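Local structure of beta-lactamase (Sphaerobacter thermophilus, 4EWF) at residues 57-62 / 189-194. The protein probably hydrolyses the amide bond of beta-lactams to give substituted beta-amino acids, as a member of the class A beta-lactamase family. Sequence-based numbering, arbitrary orientation.
Sequences PLMIAV and LAMLEK
Met-59, a selenomethionine on helix 55-67, reaches across to Met-191 and Leu-192, late in helix 182-192. Along 57-62, Pro-57 and Leu-58 come first, and both serve other neighbours: Pro-57 rests on Tyr-167 and Ile-134, while Leu-58 is buried against helix 115-125. Met-59 then turns to the second segment. Its CG lies anti to the backbone N (chi1 176°) and the next torsion is extended too, which carries the selenium straight out from the helix. There SE meets CB of Met-191, also a selenomethionine, at 3.9 Å. The bend at chi3 (59°) turns the methyl off that line and lays CE near the branch point of Leu-192, 4.2 Å from its CG. Met-191 offers mainly the base of its side chain, because the bend at chi2 (-66°) leads its own selenium away; Leu-192, by contrast, brings its branched end closer to the partner helix. The contact is wholly apolar and small, burying 117 Å², and the backbones stay well apart, with the CA atoms of Met-59 and Met-191 separated by 9.5 Å. Beyond Met-59, Ile-60 and Ala-61 face Val-133 of helix 127-136. The pairing lies in the buried helical part of the class A fold. Leu-192 also touches the residues of the SxxK pattern, consistent with a place beside the active site as in other class A enzymes. Val-106 and Ile-110 of helix 102-111 pack on Met-59, Leu-174 of helix 164-175 packs on Leu-192, and a backbone hydrogen bond between Leu-192 and Ser-215 ties this part of the chain to edge strand 212-220 of the five-stranded antiparallel sheet.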
# COMPACT_ATOMS: atom_id res chain seq x y z
N PRO A 57 7.20 -2.07 0.67
CA PRO A 57 8.59 -2.30 1.08
C PRO A 57 9.42 -2.95 -0.02
O PRO A 57 10.63 -2.75 -0.03
CB PRO A 57 8.45 -3.24 2.29
CG PRO A 57 7.08 -3.81 2.19
CD PRO A 57 6.23 -2.75 1.55
N LEU A 58 8.81 -3.71 -0.93
CA LEU A 58 9.56 -4.26 -2.07
C LEU A 58 10.12 -3.12 -2.93
O LEU A 58 11.30 -3.13 -3.31
CB LEU A 58 8.65 -5.17 -2.92
CG LEU A 58 9.21 -5.62 -4.28
CD1 LEU A 58 10.51 -6.42 -4.15
CD2 LEU A 58 8.16 -6.41 -5.06
N MSE A 59 9.28 -2.14 -3.25
CA MSE A 59 9.73 -0.97 -3.99
C MSE A 59 10.88 -0.28 -3.27
O MSE A 59 11.86 0.14 -3.88
CB MSE A 59 8.57 0.01 -4.18
CG MSE A 59 8.98 1.32 -4.88
SE MSE A 59 7.44 2.49 -5.11
CE MSE A 59 6.87 2.71 -3.30
N ILE A 60 10.76 -0.15 -1.95
CA ILE A 60 11.81 0.51 -1.19
C ILE A 60 13.13 -0.26 -1.35
O ILE A 60 14.19 0.34 -1.52
CB ILE A 60 11.43 0.67 0.30
CG1 ILE A 60 10.21 1.59 0.42
CG2 ILE A 60 12.60 1.23 1.10
CD1 ILE A 60 9.53 1.62 1.83
N ALA A 61 13.05 -1.59 -1.32
CA ALA A 61 14.27 -2.40 -1.47
C ALA A 61 14.91 -2.12 -2.82
O ALA A 61 16.13 -2.03 -2.94
CB ALA A 61 13.97 -3.88 -1.31
N VAL A 62 14.07 -2.00 -3.85
CA VAL A 62 14.56 -1.69 -5.19
C VAL A 62 15.29 -0.35 -5.24
O VAL A 62 16.43 -0.27 -5.71
CB VAL A 62 13.41 -1.72 -6.22
CG1 VAL A 62 13.90 -1.20 -7.56
CG2 VAL A 62 12.85 -3.13 -6.34
N LEU A 189 7.11 8.25 -3.93
CA LEU A 189 5.84 8.91 -3.65
C LEU A 189 5.12 9.23 -4.96
O LEU A 189 3.89 9.11 -5.06
CB LEU A 189 6.06 10.19 -2.84
CG LEU A 189 6.46 9.95 -1.37
CD1 LEU A 189 6.97 11.24 -0.74
CD2 LEU A 189 5.30 9.37 -0.58
N ALA A 190 5.88 9.66 -5.96
CA ALA A 190 5.33 9.84 -7.29
C ALA A 190 4.79 8.52 -7.89
O ALA A 190 3.80 8.53 -8.64
CB ALA A 190 6.35 10.51 -8.23
N MSE A 191 5.43 7.39 -7.60
CA MSE A 191 4.89 6.10 -8.06
C MSE A 191 3.53 5.82 -7.41
O MSE A 191 2.58 5.42 -8.09
CB MSE A 191 5.84 4.94 -7.73
CG MSE A 191 7.02 4.80 -8.65
SE MSE A 191 6.47 4.33 -10.49
CE MSE A 191 8.25 4.41 -11.32
N LEU A 192 3.46 5.99 -6.09
CA LEU A 192 2.20 5.77 -5.37
C LEU A 192 1.08 6.65 -5.92
O LEU A 192 -0.08 6.25 -5.94
CB LEU A 192 2.37 5.98 -3.86
CG LEU A 192 3.25 4.91 -3.21
CD1 LEU A 192 3.63 5.30 -1.80
CD2 LEU A 192 2.52 3.54 -3.23
N GLU A 193 1.43 7.84 -6.40
CA GLU A 193 0.44 8.74 -6.99
C GLU A 193 -0.15 8.15 -8.28
O GLU A 193 -1.21 8.58 -8.74
CB GLU A 193 1.03 10.13 -7.24
CG GLU A 193 1.36 10.88 -5.94
CD GLU A 193 2.07 12.22 -6.16
OE1 GLU A 193 1.84 12.87 -7.21
OE2 GLU A 193 2.86 12.63 -5.27
N LYS A 194 0.53 7.17 -8.85
CA LYS A 194 0.06 6.57 -10.10
C LYS A 194 -0.92 5.40 -9.88
O LYS A 194 -1.38 4.77 -10.84
CB LYS A 194 1.25 6.20 -10.99
CG LYS A 194 1.97 7.47 -11.48
CD LYS A 194 2.96 7.19 -12.57
CE LYS A 194 3.54 8.50 -13.10
NZ LYS A 194 4.12 9.31 -12.00